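Local coordinates for aminotransferase (PDB 3IF2), which probably transfers amino groups between amino acids and 2-oxo acids, perhaps valine and pyruvate, using pyridoxal 5'-phosphate as cofactor, at residues D354-I359 with E439-K444; D181-F186 with L347-L352; D381-L386 with T391-S396. One frame throughout, in Å; residues are numbered along the deposited sequence.

From the N terminus, interaction 2 opens first, at 181-186 on strand 183-190, and closes some 160 residues later at the end of helix 324-351. Soon 354-359 leads into strand 357-360 and opens interaction 1, which closes only at the C terminus, where 439-444 takes in the last part of helix 423-441. Within that second loop lies the short one of interaction 3, in which the chain after helix 379-388 turns back so that 391-396 lies against it; no two loops cross. All three reach the same six-stranded mixed sheet. Interactions 1 and 2 meet where Ile359 N probably bonds to Gly185 O, while Leu440 brings interaction 1 against Leu382 and Arg385 of interaction 3.

Interaction 1. Residues D354-I359 with E439-K444; sequences DYPLMI and ELYDNK
Pro356 lays its ring over one face of the Tyr441 ring, with CD above its centre. This is a CH-pi contact: Pro356 CD is 3.7 Å from the ring centroid of Tyr441 and 13° off the ring normal. Proline suits the place because its ring is compact and the CH groups beside its nitrogen are slightly polarised. Pro356 CG leans toward the rim, 3.6 Å from Tyr441 CE1, and CB lies near the phenol oxygen. That hydroxyl, Tyr441 OH, is hydrogen-bonded to the backbone O of Lys373, which helps to hold the far end of the ring against the proline.

Tyr355 runs past Tyr441 in the opposite direction. The rings do not stack; Tyr355 brings CD2 to within 3.8 Å of Tyr441 CB, which sits at the edge of the Tyr355 ring. With CG anti to its carbonyl carbon (chi1 -68°), Tyr355 reaches across to Asp442. Tyr355 OH donates to Asp442 OD1 at 3.0 Å, using the syn lone pair of that oxygen, and OD1 lies in the plane of the phenol ring. The carboxylate is turned 50° from that plane.

Two tyrosines thus join the loop leading into strand 357-360 to the C-terminal end of helix 423-441, a surface contact away from the cofactor: Tyr441 offers its face to a proline, and Tyr355 its hydroxyl to a carboxylate, whose negative charge would probably strengthen the bond.

Interaction 2. Residues D181-F186 with L347-L352; sequences DGEEGF and LLKQAL
Gly185 and Lys349 mark the closest approach of the two backbones, their CA atoms 9.2 Å apart, so a long side chain must bridge the gap. Lys349 does so from the last turn of helix 324-351. Its chain is extended as far as CE and then bends (chi4 -63°), turning the ammonium group to the corner at Glu184 and Gly185. Lys349 NZ donates to Glu184 O at 3.0 Å, lying in the carbonyl plane with a C=O...N angle of 151°. A water accepts a second bond from Lys349 NZ and donates to Gly185 O at 2.8 Å, so the charged end holds two successive carbonyls. Glycine suits this corner: at these backbone angles a CB would be pressed against Glu184 O and would also collide with Lys349 NZ where it now lies.

Glu183 slides past the lysine's methylene groups in the opposite direction, with OE1 3.5 Å from Lys349 CD; since Glu183 OE1 stays 5.1 Å from Lys349 NZ, any attraction is longer-range. On Phe186, CE1 comes within 3.8 Å of Lys349 CE.

Around the lysine the packing is apolar, Leu348 and Phe186 resting on Ile359 of the parallel neighbouring strand 357-360. Helix 324-351, which Leu348 joins to Ile430 of helix 423-441, packs on the mixed sheet, Lys349 tying its end to a bend in strand 183-190, probably in the small domain of a fold type I aminotransferase.

Interaction 3. Residues D381-L386 with T391-S396; sequences DLYERL and TLIVPS
Ile393 pushes its CG1-CD1 arm into the groove between Tyr383 and Leu386, neighbours one turn apart on helix 379-388. CG1 takes the crowded position between backbone N and carbonyl carbon (chi1 57°), which brings it 3.6 Å from Leu386 CD1 and carries CD1 onward to Tyr383 CB, 4.1 Å away. Isoleucine suits this hollow because its ethyl arm can touch both. Pro395 makes the next bump: its CD meets Tyr383 CD1 obliquely at 4.1 Å, its CG facing Tyr383 CB. Between these two bumps the carbonyl of Ile393 faces the ring edge, with O 3.3 Å from Tyr383 CD1. The helix and strand 394-395 complete a beta-alpha-beta crossover from strand 367-372, with strand 414-418 lying between the parallel pair, in the probable small domain of the enzyme. Where the chain doubles back, Thr391 N donates to Leu386 O at 3.0 Å. Tyrosine suits its place, the ring packing on Pro395 while the hydroxyl bonds to Asp23 of helix 16-29. Without the Tyr383 ring, as with an alanine here, a gap would probably open beside Pro395, and Asp23 would lose this partner. On the helix's outer side, Arg385 NE forms a salt bridge with Asp381 OD1.

Interaction 1. Residues D354-I359 with E439-K444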
loop_
_atom_site.group_PDB
_atom_site.type_symbol
_atom_site.label_atom_id
_atom_site.label_comp_id
_atom_site.label_asym_id
_atom_site.label_seq_id
_atom_site.Cartn_x
_atom_site.Cartn_y
_atom_site.Cartn_z
ATOM N N ASP A 354 -22.003 -20.752 -35.147
ATOM C CA ASP A 354 -23.191 -21.557 -35.464
ATOM C C ASP A 354 -23.941 -21.884 -34.156
ATOM O O ASP A 354 -25.110 -22.268 -34.208
ATOM C CB ASP A 354 -22.850 -22.906 -36.132
ATOM C CG ASP A 354 -22.398 -22.777 -37.575
ATOM O OD1 ASP A 354 -22.951 -21.941 -38.332
ATOM O OD2 ASP A 354 -21.511 -23.570 -37.948
ATOM N N TYR A 355 -23.256 -21.755 -33.013
ATOM C CA TYR A 355 -23.772 -22.085 -31.693
ATOM C C TYR A 355 -24.309 -20.849 -30.939
ATOM O O TYR A 355 -24.141 -19.709 -31.405
ATOM C CB TYR A 355 -22.666 -22.808 -30.915
ATOM C CG TYR A 355 -22.368 -24.169 -31.483
ATOM C CD1 TYR A 355 -21.559 -24.326 -32.623
ATOM C CD2 TYR A 355 -22.911 -25.314 -30.898
ATOM C CE1 TYR A 355 -21.306 -25.619 -33.170
ATOM C CE2 TYR A 355 -22.652 -26.593 -31.414
ATOM C CZ TYR A 355 -21.850 -26.746 -32.540
ATOM O OH TYR A 355 -21.615 -28.010 -33.013
ATOM N N PRO A 356 -24.947 -21.056 -29.758
ATOM C CA PRO A 356 -25.525 -19.927 -28.992
ATOM C C PRO A 356 -24.563 -18.964 -28.266
ATOM O O PRO A 356 -24.901 -18.460 -27.182
ATOM C CB PRO A 356 -26.428 -20.645 -27.974
ATOM C CG PRO A 356 -26.718 -21.955 -28.598
ATOM C CD PRO A 356 -25.424 -22.337 -29.198
ATOM N N LEU A 357 -23.399 -18.681 -28.861
ATOM C CA LEU A 357 -22.440 -17.747 -28.289
ATOM C C LEU A 357 -22.921 -16.361 -28.608
ATOM O O LEU A 357 -23.270 -16.082 -29.750
ATOM C CB LEU A 357 -21.028 -17.894 -28.896
ATOM C CG LEU A 357 -19.904 -16.921 -28.450
ATOM C CD1 LEU A 357 -19.614 -17.043 -26.961
ATOM C CD2 LEU A 357 -18.615 -17.122 -29.262
HETATM N N MSE A 358 -22.990 -15.535 -27.568
HETATM C CA MSE A 358 -23.182 -14.096 -27.680
HETATM C C MSE A 358 -21.869 -13.529 -27.101
HETATM O O MSE A 358 -21.285 -14.118 -26.180
HETATM C CB MSE A 358 -24.385 -13.617 -26.873
HETATM C CG MSE A 358 -25.714 -14.225 -27.275
HETATM SE SE MSE A 358 -26.367 -13.540 -28.971
HETATM C CE MSE A 358 -26.948 -11.766 -28.423
ATOM N N ILE A 359 -21.397 -12.423 -27.675
ATOM C CA ILE A 359 -20.192 -11.724 -27.241
ATOM C C ILE A 359 -20.622 -10.309 -26.873
ATOM O O ILE A 359 -21.380 -9.708 -27.600
ATOM C CB ILE A 359 -19.136 -11.697 -28.374
ATOM C CG1 ILE A 359 -18.696 -13.129 -28.716
ATOM C CG2 ILE A 359 -17.903 -10.854 -27.984
ATOM C CD1 ILE A 359 -17.745 -13.227 -29.900
ATOM N N GLU A 439 -18.992 -29.673 -27.969
ATOM C CA GLU A 439 -19.240 -31.042 -27.475
ATOM C C GLU A 439 -20.388 -31.055 -26.440
ATOM O O GLU A 439 -21.214 -31.978 -26.453
ATOM C CB GLU A 439 -17.922 -31.639 -26.923
ATOM C CG GLU A 439 -17.882 -33.136 -26.622
ATOM C CD GLU A 439 -18.591 -33.555 -25.340
ATOM O OE1 GLU A 439 -18.745 -32.740 -24.398
ATOM O OE2 GLU A 439 -18.991 -34.732 -25.261
ATOM N N LEU A 440 -20.427 -30.038 -25.566
ATOM C CA LEU A 440 -21.495 -29.866 -24.559
ATOM C C LEU A 440 -22.851 -29.596 -25.212
ATOM O O LEU A 440 -23.841 -30.250 -24.859
ATOM C CB LEU A 440 -21.173 -28.742 -23.545
ATOM C CG LEU A 440 -20.239 -28.999 -22.341
ATOM C CD1 LEU A 440 -19.156 -30.079 -22.578
ATOM C CD2 LEU A 440 -19.617 -27.653 -21.864
ATOM N N TYR A 441 -22.903 -28.641 -26.141
ATOM C CA TYR A 441 -24.158 -28.332 -26.859
ATOM C C TYR A 441 -24.673 -29.489 -27.730
ATOM O O TYR A 441 -25.883 -29.666 -27.866
ATOM C CB TYR A 441 -24.043 -27.071 -27.726
ATOM C CG TYR A 441 -24.204 -25.751 -26.992
ATOM C CD1 TYR A 441 -25.468 -25.315 -26.580
ATOM C CD2 TYR A 441 -23.108 -24.905 -26.761
ATOM C CE1 TYR A 441 -25.637 -24.086 -25.926
ATOM C CE2 TYR A 441 -23.269 -23.667 -26.110
ATOM C CZ TYR A 441 -24.536 -23.272 -25.700
ATOM O OH TYR A 441 -24.702 -22.080 -25.082
ATOM N N ASP A 442 -23.756 -30.267 -28.302
ATOM C CA ASP A 442 -24.111 -31.401 -29.177
ATOM C C ASP A 442 -24.771 -32.599 -28.484
ATOM O O ASP A 442 -25.290 -33.447 -29.183
ATOM C CB ASP A 442 -22.881 -31.863 -29.998
ATOM C CG ASP A 442 -22.446 -30.846 -31.078
ATOM O OD1 ASP A 442 -23.247 -29.953 -31.463
ATOM O OD2 ASP A 442 -21.285 -30.957 -31.560
ATOM N N ASN A 443 -24.746 -32.672 -27.145
ATOM C CA ASN A 443 -25.374 -33.769 -26.360
ATOM C C ASN A 443 -26.404 -33.202 -25.346
ATOM O O ASN A 443 -26.012 -32.644 -24.322
ATOM C CB ASN A 443 -24.289 -34.583 -25.619
ATOM C CG ASN A 443 -23.026 -34.808 -26.462
ATOM O OD1 ASN A 443 -23.090 -35.066 -27.668
ATOM N ND2 ASN A 443 -21.869 -34.705 -25.818
ATOM N N LYS A 444 -27.703 -33.324 -25.646
ATOM C CA LYS A 444 -28.817 -32.833 -24.780
ATOM C C LYS A 444 -28.618 -31.426 -24.133
ATOM O O LYS A 444 -28.037 -30.498 -24.733
ATOM C CB LYS A 444 -29.172 -33.883 -23.703
#

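Interaction 2. Residues D181-F186 with L347-L352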
loop_
_atom_site.group_PDB
_atom_site.type_symbol
_atom_site.label_atom_id
_atom_site.label_comp_id
_atom_site.label_asym_id
_atom_site.label_seq_id
_atom_site.Cartn_x
_atom_site.Cartn_y
_atom_site.Cartn_z
ATOM N N ASP A 181 -19.308 -4.480 -36.136
ATOM C CA ASP A 181 -18.576 -4.658 -37.408
ATOM C C ASP A 181 -19.412 -5.431 -38.444
ATOM O O ASP A 181 -18.980 -6.451 -38.989
ATOM C CB ASP A 181 -17.201 -5.314 -37.143
ATOM C CG ASP A 181 -16.319 -4.488 -36.197
ATOM O OD1 ASP A 181 -16.745 -3.397 -35.772
ATOM O OD2 ASP A 181 -15.204 -4.932 -35.857
ATOM N N GLY A 182 -20.629 -4.929 -38.671
ATOM C CA GLY A 182 -21.604 -5.522 -39.593
ATOM C C GLY A 182 -22.101 -6.920 -39.241
ATOM O O GLY A 182 -22.613 -7.630 -40.113
ATOM N N GLU A 183 -21.979 -7.316 -37.972
ATOM C CA GLU A 183 -22.365 -8.660 -37.532
ATOM C C GLU A 183 -23.197 -8.696 -36.258
ATOM O O GLU A 183 -23.091 -7.819 -35.377
ATOM C CB GLU A 183 -21.128 -9.523 -37.319
ATOM C CG GLU A 183 -20.407 -9.883 -38.584
ATOM C CD GLU A 183 -19.318 -10.905 -38.333
ATOM O OE1 GLU A 183 -18.471 -10.676 -37.421
ATOM O OE2 GLU A 183 -19.315 -11.936 -39.044
ATOM N N GLU A 184 -23.993 -9.762 -36.173
ATOM C CA GLU A 184 -24.871 -10.024 -35.046
ATOM C C GLU A 184 -24.190 -11.077 -34.172
ATOM O O GLU A 184 -23.071 -11.557 -34.480
ATOM C CB GLU A 184 -26.265 -10.411 -35.551
ATOM C CG GLU A 184 -26.797 -9.316 -36.483
ATOM C CD GLU A 184 -28.242 -9.457 -36.857
ATOM O OE1 GLU A 184 -28.682 -10.580 -37.215
ATOM O OE2 GLU A 184 -28.928 -8.409 -36.831
ATOM N N GLY A 185 -24.853 -11.410 -33.071
ATOM C CA GLY A 185 -24.294 -12.286 -32.050
ATOM C C GLY A 185 -23.560 -11.461 -31.005
ATOM O O GLY A 185 -22.611 -11.952 -30.408
ATOM N N PHE A 186 -24.006 -10.212 -30.803
ATOM C CA PHE A 186 -23.472 -9.292 -29.795
ATOM C C PHE A 186 -24.582 -8.688 -28.942
ATOM O O PHE A 186 -25.747 -8.719 -29.313
ATOM C CB PHE A 186 -22.647 -8.148 -30.413
ATOM C CG PHE A 186 -21.452 -8.604 -31.196
ATOM C CD1 PHE A 186 -21.571 -8.918 -32.559
ATOM C CD2 PHE A 186 -20.193 -8.704 -30.589
ATOM C CE1 PHE A 186 -20.449 -9.342 -33.311
ATOM C CE2 PHE A 186 -19.058 -9.130 -31.335
ATOM C CZ PHE A 186 -19.190 -9.445 -32.696
ATOM N N LEU A 347 -11.706 -15.468 -34.388
ATOM C CA LEU A 347 -11.437 -16.835 -33.914
ATOM C C LEU A 347 -12.624 -17.475 -33.180
ATOM O O LEU A 347 -12.908 -18.651 -33.409
ATOM C CB LEU A 347 -10.181 -16.886 -33.040
ATOM C CG LEU A 347 -8.837 -16.500 -33.668
ATOM C CD1 LEU A 347 -7.793 -16.449 -32.531
ATOM C CD2 LEU A 347 -8.400 -17.407 -34.817
ATOM N N LEU A 348 -13.322 -16.700 -32.348
ATOM C CA LEU A 348 -14.511 -17.197 -31.616
ATOM C C LEU A 348 -15.639 -17.545 -32.587
ATOM O O LEU A 348 -16.286 -18.576 -32.421
ATOM C CB LEU A 348 -14.996 -16.221 -30.517
ATOM C CG LEU A 348 -14.123 -16.094 -29.264
ATOM C CD1 LEU A 348 -14.569 -14.932 -28.430
ATOM C CD2 LEU A 348 -14.155 -17.350 -28.429
ATOM N N LYS A 349 -15.843 -16.705 -33.602
ATOM C CA LYS A 349 -16.839 -16.977 -34.654
ATOM C C LYS A 349 -16.494 -18.174 -35.551
ATOM O O LYS A 349 -17.397 -18.755 -36.110
ATOM C CB LYS A 349 -17.183 -15.721 -35.477
ATOM C CG LYS A 349 -18.000 -14.706 -34.651
ATOM C CD LYS A 349 -18.690 -13.636 -35.494
ATOM C CE LYS A 349 -19.746 -12.856 -34.670
ATOM N NZ LYS A 349 -20.910 -13.676 -34.145
ATOM N N GLN A 350 -15.222 -18.550 -35.688
ATOM C CA GLN A 350 -14.852 -19.780 -36.435
ATOM C C GLN A 350 -15.126 -21.018 -35.590
ATOM O O GLN A 350 -15.545 -22.032 -36.125
ATOM C CB GLN A 350 -13.388 -19.794 -36.858
ATOM C CG GLN A 350 -13.089 -18.815 -37.951
ATOM C CD GLN A 350 -11.591 -18.549 -38.166
ATOM O OE1 GLN A 350 -10.726 -18.958 -37.371
ATOM N NE2 GLN A 350 -11.289 -17.827 -39.240
ATOM N N ALA A 351 -14.844 -20.937 -34.288
ATOM C CA ALA A 351 -15.059 -22.047 -33.341
ATOM C C ALA A 351 -16.567 -22.293 -33.071
ATOM O O ALA A 351 -17.093 -23.368 -33.342
ATOM C CB ALA A 351 -14.309 -21.767 -32.032
ATOM N N LEU A 352 -17.236 -21.263 -32.568
ATOM C CA LEU A 352 -18.663 -21.271 -32.226
ATOM C C LEU A 352 -19.292 -20.416 -33.334
ATOM O O LEU A 352 -18.791 -20.486 -34.449
ATOM C CB LEU A 352 -18.813 -20.717 -30.811
ATOM C CG LEU A 352 -17.887 -21.457 -29.810
ATOM C CD1 LEU A 352 -17.729 -20.710 -28.486
ATOM C CD2 LEU A 352 -18.355 -22.919 -29.614
HETATM O O HOH W 1 -21.420 -14.213 -31.619
#

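Interaction 3. Residues D381-L386 with T391-S396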
loop_
_atom_site.group_PDB
_atom_site.type_symbol
_atom_site.label_atom_id
_atom_site.label_comp_id
_atom_site.label_asym_id
_atom_site.label_seq_id
_atom_site.Cartn_x
_atom_site.Cartn_y
_atom_site.Cartn_z
ATOM N N ASP A 381 -18.301 -24.712 -13.766
ATOM C CA ASP A 381 -18.030 -26.096 -14.159
ATOM C C ASP A 381 -17.198 -26.105 -15.452
ATOM O O ASP A 381 -16.257 -26.896 -15.575
ATOM C CB ASP A 381 -19.349 -26.857 -14.341
ATOM C CG ASP A 381 -19.246 -28.322 -13.966
ATOM O OD1 ASP A 381 -18.275 -29.005 -14.396
ATOM O OD2 ASP A 381 -20.164 -28.784 -13.246
ATOM N N LEU A 382 -17.553 -25.238 -16.409
ATOM C CA LEU A 382 -16.767 -25.050 -17.640
ATOM C C LEU A 382 -15.323 -24.673 -17.287
ATOM O O LEU A 382 -14.398 -25.244 -17.828
ATOM C CB LEU A 382 -17.379 -23.970 -18.546
ATOM C CG LEU A 382 -16.706 -23.644 -19.885
ATOM C CD1 LEU A 382 -16.541 -24.918 -20.677
ATOM C CD2 LEU A 382 -17.503 -22.587 -20.673
ATOM N N TYR A 383 -15.153 -23.730 -16.368
ATOM C CA TYR A 383 -13.823 -23.320 -15.875
ATOM C C TYR A 383 -12.969 -24.504 -15.392
ATOM O O TYR A 383 -11.792 -24.580 -15.723
ATOM C CB TYR A 383 -13.954 -22.252 -14.777
ATOM C CG TYR A 383 -12.750 -22.105 -13.880
ATOM C CD1 TYR A 383 -11.664 -21.308 -14.253
ATOM C CD2 TYR A 383 -12.696 -22.759 -12.638
ATOM C CE1 TYR A 383 -10.537 -21.175 -13.411
ATOM C CE2 TYR A 383 -11.577 -22.634 -11.793
ATOM C CZ TYR A 383 -10.507 -21.849 -12.192
ATOM O OH TYR A 383 -9.431 -21.741 -11.364
ATOM N N GLU A 384 -13.578 -25.414 -14.627
ATOM C CA GLU A 384 -12.884 -26.606 -14.100
ATOM C C GLU A 384 -12.451 -27.543 -15.220
ATOM O O GLU A 384 -11.344 -28.074 -15.186
ATOM C CB GLU A 384 -13.759 -27.381 -13.089
ATOM C CG GLU A 384 -14.108 -26.625 -11.791
ATOM C CD GLU A 384 -12.927 -26.357 -10.846
ATOM O OE1 GLU A 384 -11.932 -27.119 -10.878
ATOM O OE2 GLU A 384 -13.016 -25.385 -10.047
ATOM N N ARG A 385 -13.327 -27.743 -16.201
ATOM C CA ARG A 385 -13.033 -28.625 -17.346
ATOM C C ARG A 385 -11.918 -28.084 -18.226
ATOM O O ARG A 385 -11.039 -28.845 -18.639
ATOM C CB ARG A 385 -14.281 -28.874 -18.185
ATOM C CG ARG A 385 -15.290 -29.762 -17.484
ATOM C CD ARG A 385 -16.642 -29.639 -18.138
ATOM N NE ARG A 385 -17.675 -30.296 -17.337
ATOM C CZ ARG A 385 -18.406 -31.363 -17.678
ATOM N NH1 ARG A 385 -18.314 -31.952 -18.880
ATOM N NH2 ARG A 385 -19.298 -31.812 -16.794
ATOM N N LEU A 386 -11.971 -26.780 -18.507
ATOM C CA LEU A 386 -10.920 -26.087 -19.273
ATOM C C LEU A 386 -9.584 -26.106 -18.505
ATOM O O LEU A 386 -8.538 -26.356 -19.115
ATOM C CB LEU A 386 -11.335 -24.650 -19.616
ATOM C CG LEU A 386 -12.557 -24.445 -20.511
ATOM C CD1 LEU A 386 -12.986 -22.989 -20.501
ATOM C CD2 LEU A 386 -12.284 -24.926 -21.922
ATOM N N THR A 391 -6.308 -24.760 -20.292
ATOM C CA THR A 391 -6.775 -23.392 -20.634
ATOM C C THR A 391 -7.512 -22.719 -19.445
ATOM O O THR A 391 -8.476 -23.275 -18.902
ATOM C CB THR A 391 -7.647 -23.411 -21.905
ATOM O OG1 THR A 391 -6.870 -23.918 -22.989
ATOM C CG2 THR A 391 -8.130 -22.015 -22.284
ATOM N N LEU A 392 -7.060 -21.519 -19.058
ATOM C CA LEU A 392 -7.621 -20.799 -17.917
ATOM C C LEU A 392 -8.361 -19.541 -18.326
ATOM O O LEU A 392 -7.785 -18.690 -18.969
ATOM C CB LEU A 392 -6.533 -20.464 -16.893
ATOM C CG LEU A 392 -6.179 -21.604 -15.915
ATOM C CD1 LEU A 392 -5.564 -22.816 -16.611
ATOM C CD2 LEU A 392 -5.234 -21.092 -14.827
ATOM N N ILE A 393 -9.636 -19.455 -17.949
ATOM C CA ILE A 393 -10.485 -18.280 -18.145
ATOM C C ILE A 393 -11.065 -17.951 -16.760
ATOM O O ILE A 393 -10.693 -18.593 -15.794
ATOM C CB ILE A 393 -11.542 -18.522 -19.275
ATOM C CG1 ILE A 393 -12.455 -19.740 -19.026
ATOM C CG2 ILE A 393 -10.822 -18.754 -20.606
ATOM C CD1 ILE A 393 -13.454 -19.607 -17.902
ATOM N N VAL A 394 -11.930 -16.948 -16.642
ATOM C CA VAL A 394 -12.582 -16.625 -15.358
ATOM C C VAL A 394 -14.115 -16.819 -15.499
ATOM O O VAL A 394 -14.718 -16.272 -16.434
ATOM C CB VAL A 394 -12.246 -15.208 -14.871
ATOM C CG1 VAL A 394 -12.710 -15.018 -13.425
ATOM C CG2 VAL A 394 -10.736 -14.964 -14.934
ATOM N N PRO A 395 -14.746 -17.603 -14.584
ATOM C CA PRO A 395 -16.210 -17.802 -14.666
ATOM C C PRO A 395 -16.975 -16.564 -14.175
ATOM O O PRO A 395 -16.476 -15.815 -13.324
ATOM C CB PRO A 395 -16.455 -19.017 -13.769
ATOM C CG PRO A 395 -15.424 -18.926 -12.726
ATOM C CD PRO A 395 -14.200 -18.236 -13.361
ATOM N N SER A 396 -18.162 -16.356 -14.730
ATOM C CA SER A 396 -18.995 -15.188 -14.426
ATOM C C SER A 396 -19.566 -15.033 -13.016
ATOM O O SER A 396 -19.838 -13.906 -12.604
ATOM C CB SER A 396 -20.177 -15.136 -15.407
ATOM O OG SER A 396 -20.887 -16.386 -15.500
#